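Local coordinates for pseudopodium-enriched atypical kinase 1 (Homo sapiens, PDB 6BHC), which is a kinase-fold protein classed as a pseudokinase that dimerizes through its kinase fold and probably works by scaffolding rather than phosphate transfer, at residues 347-357 / 407-415. The protein carries 1 engineered substitution. Numbering follows the deposited sequence.
Sequences KGILQCLLWGP and EDWLCAQYL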
loop_
_atom_site.group_PDB
_atom_site.type_symbol
_atom_site.label_atom_id
_atom_site.label_comp_id
_atom_site.label_asym_id
_atom_site.label_seq_id
_atom_site.Cartn_x
_atom_site.Cartn_y
_atom_site.Cartn_z
ATOM N N LYS A 347 27.188 -8.623 0.539
ATOM C CA LYS A 347 25.777 -8.284 0.407
ATOM C C LYS A 347 25.566 -6.778 0.493
ATOM O O LYS A 347 24.814 -6.205 -0.301
ATOM C CB LYS A 347 24.965 -9.009 1.482
ATOM C CG LYS A 347 23.462 -8.814 1.375
ATOM C CD LYS A 347 22.714 -9.762 2.298
ATOM C CE LYS A 347 21.215 -9.700 2.059
ATOM N NZ LYS A 347 20.487 -10.691 2.899
ATOM N N GLY A 348 26.231 -6.120 1.442
ATOM C CA GLY A 348 26.092 -4.681 1.568
ATOM C C GLY A 348 26.616 -3.922 0.370
ATOM O O GLY A 348 26.064 -2.886 0.001
ATOM N N ILE A 349 27.682 -4.423 -0.254
ATOM C CA ILE A 349 28.188 -3.805 -1.473
ATOM C C ILE A 349 27.168 -3.942 -2.597
ATOM O O ILE A 349 26.853 -2.970 -3.292
ATOM C CB ILE A 349 29.545 -4.421 -1.857
ATOM C CG1 ILE A 349 30.605 -4.061 -0.812
ATOM C CG2 ILE A 349 29.973 -3.967 -3.247
ATOM C CD1 ILE A 349 31.993 -4.560 -1.144
ATOM N N LEU A 350 26.622 -5.149 -2.775
ATOM C CA LEU A 350 25.629 -5.368 -3.823
ATOM C C LEU A 350 24.385 -4.520 -3.594
ATOM O O LEU A 350 23.822 -3.965 -4.544
ATOM C CB LEU A 350 25.268 -6.850 -3.893
ATOM C CG LEU A 350 26.383 -7.765 -4.400
ATOM C CD1 LEU A 350 26.057 -9.220 -4.118
ATOM C CD2 LEU A 350 26.609 -7.544 -5.887
ATOM N N GLN A 351 23.942 -4.408 -2.341
ATOM C CA GLN A 351 22.820 -3.527 -2.033
ATOM C C GLN A 351 23.153 -2.079 -2.364
ATOM O O GLN A 351 22.294 -1.328 -2.845
ATOM C CB GLN A 351 22.437 -3.665 -0.561
ATOM C CG GLN A 351 21.833 -5.010 -0.201
ATOM C CD GLN A 351 21.764 -5.233 1.295
ATOM O OE1 GLN A 351 22.590 -4.719 2.050
ATOM N NE2 GLN A 351 20.773 -6.002 1.735
ATOM N N CYS A 352 24.399 -1.668 -2.119
ATOM C CA CYS A 352 24.793 -0.297 -2.416
ATOM C C CYS A 352 24.824 -0.039 -3.918
ATOM O O CYS A 352 24.432 1.040 -4.375
ATOM C CB CYS A 352 26.153 0.010 -1.794
ATOM S SG CYS A 352 26.741 1.682 -2.138
ATOM N N LEU A 353 25.293 -1.013 -4.704
ATOM C CA LEU A 353 25.322 -0.829 -6.152
ATOM C C LEU A 353 23.918 -0.784 -6.743
ATOM O O LEU A 353 23.693 -0.107 -7.752
ATOM C CB LEU A 353 26.137 -1.945 -6.810
ATOM C CG LEU A 353 27.608 -2.075 -6.410
ATOM C CD1 LEU A 353 28.278 -3.210 -7.175
ATOM C CD2 LEU A 353 28.351 -0.765 -6.629
ATOM N N LEU A 354 22.965 -1.489 -6.131
ATOM C CA LEU A 354 21.609 -1.544 -6.664
ATOM C C LEU A 354 20.789 -0.326 -6.256
ATOM O O LEU A 354 20.169 0.325 -7.104
ATOM C CB LEU A 354 20.925 -2.832 -6.205
ATOM C CG LEU A 354 21.433 -4.110 -6.872
ATOM C CD1 LEU A 354 21.027 -5.332 -6.069
ATOM C CD2 LEU A 354 20.897 -4.198 -8.293
ATOM N N TRP A 355 20.768 -0.006 -4.962
ATOM C CA TRP A 355 19.987 1.116 -4.455
ATOM C C TRP A 355 20.768 2.068 -3.566
ATOM O O TRP A 355 20.359 3.230 -3.441
ATOM C CB TRP A 355 18.775 0.616 -3.657
ATOM C CG TRP A 355 18.031 -0.488 -4.325
ATOM C CD1 TRP A 355 17.119 -0.370 -5.332
ATOM C CD2 TRP A 355 18.129 -1.885 -4.029
ATOM N NE1 TRP A 355 16.645 -1.612 -5.685
ATOM C CE2 TRP A 355 17.249 -2.558 -4.899
ATOM C CE3 TRP A 355 18.877 -2.633 -3.115
ATOM C CZ2 TRP A 355 17.097 -3.941 -4.883
ATOM C CZ3 TRP A 355 18.725 -4.008 -3.100
ATOM C CH2 TRP A 355 17.842 -4.647 -3.979
ATOM N N GLY A 356 21.865 1.627 -2.948
ATOM C CA GLY A 356 22.574 2.399 -1.952
ATOM C C GLY A 356 23.145 3.690 -2.493
ATOM O O GLY A 356 23.007 4.005 -3.680
ATOM N N PRO A 357 23.802 4.462 -1.628
ATOM C CA PRO A 357 24.290 5.783 -2.044
ATOM C C PRO A 357 25.245 5.681 -3.224
ATOM O O PRO A 357 26.081 4.778 -3.299
ATOM C CB PRO A 357 24.991 6.320 -0.790
ATOM C CG PRO A 357 25.288 5.118 0.036
ATOM C CD PRO A 357 24.186 4.139 -0.244
ATOM N N GLU A 407 12.326 -7.407 -6.566
ATOM C CA GLU A 407 13.236 -6.305 -6.272
ATOM C C GLU A 407 12.682 -5.390 -5.186
ATOM O O GLU A 407 13.456 -4.822 -4.406
ATOM C CB GLU A 407 13.525 -5.507 -7.545
ATOM C CG GLU A 407 14.671 -4.517 -7.400
ATOM C CD GLU A 407 15.002 -3.807 -8.696
ATOM O OE1 GLU A 407 15.418 -2.631 -8.639
ATOM O OE2 GLU A 407 14.846 -4.423 -9.772
ATOM N N ASP A 408 11.357 -5.236 -5.114
ATOM C CA ASP A 408 10.766 -4.417 -4.060
ATOM C C ASP A 408 11.021 -5.025 -2.688
ATOM O O ASP A 408 11.339 -4.309 -1.730
ATOM C CB ASP A 408 9.265 -4.253 -4.296
ATOM C CG ASP A 408 8.950 -3.590 -5.621
ATOM O OD1 ASP A 408 9.790 -2.803 -6.109
ATOM O OD2 ASP A 408 7.860 -3.853 -6.170
ATOM N N TRP A 409 10.876 -6.345 -2.573
ATOM C CA TRP A 409 11.166 -7.023 -1.314
ATOM C C TRP A 409 12.626 -6.838 -0.919
ATOM O O TRP A 409 12.931 -6.457 0.217
ATOM C CB TRP A 409 10.812 -8.505 -1.439
ATOM C CG TRP A 409 11.199 -9.351 -0.263
ATOM C CD1 TRP A 409 11.381 -8.941 1.028
ATOM C CD2 TRP A 409 11.456 -10.760 -0.276
ATOM N NE1 TRP A 409 11.735 -10.008 1.818
ATOM C CE2 TRP A 409 11.789 -11.136 1.041
ATOM C CE3 TRP A 409 11.439 -11.740 -1.273
ATOM C CZ2 TRP A 409 12.100 -12.450 1.385
ATOM C CZ3 TRP A 409 11.745 -13.043 -0.929
ATOM C CH2 TRP A 409 12.071 -13.386 0.388
ATOM N N LEU A 410 13.546 -7.091 -1.854
ATOM C CA LEU A 410 14.968 -6.968 -1.547
ATOM C C LEU A 410 15.333 -5.536 -1.173
ATOM O O LEU A 410 16.173 -5.311 -0.292
ATOM C CB LEU A 410 15.801 -7.448 -2.736
ATOM C CG LEU A 410 15.538 -8.887 -3.192
ATOM C CD1 LEU A 410 16.407 -9.259 -4.385
ATOM C CD2 LEU A 410 15.751 -9.865 -2.046
ATOM N N CYS A 411 14.711 -4.552 -1.827
ATOM C CA CYS A 411 14.975 -3.160 -1.479
ATOM C C CYS A 411 14.469 -2.840 -0.078
ATOM O O CYS A 411 15.124 -2.107 0.672
ATOM C CB CYS A 411 14.335 -2.228 -2.508
ATOM S SG CYS A 411 14.669 -0.473 -2.231
ATOM N N ALA A 412 13.307 -3.385 0.293
ATOM C CA ALA A 412 12.805 -3.198 1.649
ATOM C C ALA A 412 13.726 -3.850 2.674
ATOM O O ALA A 412 13.931 -3.302 3.761
ATOM C CB ALA A 412 11.386 -3.753 1.770
ATOM N N GLN A 413 14.284 -5.021 2.348
ATOM C CA GLN A 413 15.236 -5.664 3.251
ATOM C C GLN A 413 16.441 -4.771 3.500
ATOM O O GLN A 413 16.929 -4.669 4.631
ATOM C CB GLN A 413 15.696 -7.005 2.680
ATOM C CG GLN A 413 14.688 -8.132 2.767
ATOM C CD GLN A 413 15.305 -9.479 2.430
ATOM O OE1 GLN A 413 14.634 -10.510 2.474
ATOM N NE2 GLN A 413 16.591 -9.475 2.096
ATOM N N TYR A 414 16.934 -4.118 2.449
ATOM C CA TYR A 414 18.119 -3.281 2.565
ATOM C C TYR A 414 17.865 -2.088 3.479
ATOM O O TYR A 414 18.566 -1.892 4.477
ATOM C CB TYR A 414 18.547 -2.832 1.169
ATOM C CG TYR A 414 19.709 -1.872 1.123
ATOM C CD1 TYR A 414 20.783 -1.994 1.998
ATOM C CD2 TYR A 414 19.745 -0.858 0.177
ATOM C CE1 TYR A 414 21.851 -1.118 1.938
ATOM C CE2 TYR A 414 20.804 0.017 0.108
ATOM C CZ TYR A 414 21.853 -0.115 0.988
ATOM O OH TYR A 414 22.906 0.765 0.907
ATOM N N LEU A 415 16.846 -1.286 3.161
ATOM C CA LEU A 415 16.615 -0.050 3.905
ATOM C C LEU A 415 16.131 -0.311 5.325
ATOM O O LEU A 415 16.346 0.523 6.212
ATOM C CB LEU A 415 15.613 0.829 3.160
ATOM C CG LEU A 415 16.064 1.276 1.768
ATOM C CD1 LEU A 415 15.057 2.234 1.156
ATOM C CD2 LEU A 415 17.444 1.910 1.837
HETATM O O HOH W 1 25.159 -0.809 1.781
HETATM O O HOH W 2 18.597 -6.705 0.151
#
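Trp355 is held between its own chain and the opposing helix: Leu354 CB lies over one indole face, and Cys411 lies over the other in a sulfur-aromatic contact, Cys411 SG 3.9 Å from the centroid of the five-membered ring of Trp355 and only 8° off its normal. The contact joins helix 343-354, in the helical C-lobe of the kinase fold, to helix 406-417 near the C-terminus; the short axis segments cross at -116°. Trp355, the first residue to leave helical phi/psi after helix 343-354, turns its indole toward helix 406-417. There Leu410 CB meets Trp355 CH2 at 3.7 Å. In plane at the indole edge runs Glu407 CG, and Trp355 NE1 gives a weak hydrogen bond to Glu407 OE1 (3.4 Å), a carboxylate oxygen whose stronger partner is Arg178 of helix 173-194. An alanine in place of Trp355 would probably leave a gap between Leu354 and Cys411 and cost Glu407 its indole donor.

Tyr414 reaches back the other way, its CG anti to the backbone N (chi1 176°), which lays the phenol across Gln351. Gln351 CB sits over the centre of the Tyr414 ring, 3.5 Å from the centroid, a CH-pi contact. One water links Gln351 NE2 to Leu410 O. At the far end of the ring Gly356 CA approaches in plane, 3.3 Å from Tyr414 OH, and a second water bridges that hydroxyl to Gly348 O, lying 2.9 Å from both Tyr414 OH and Gly348 O.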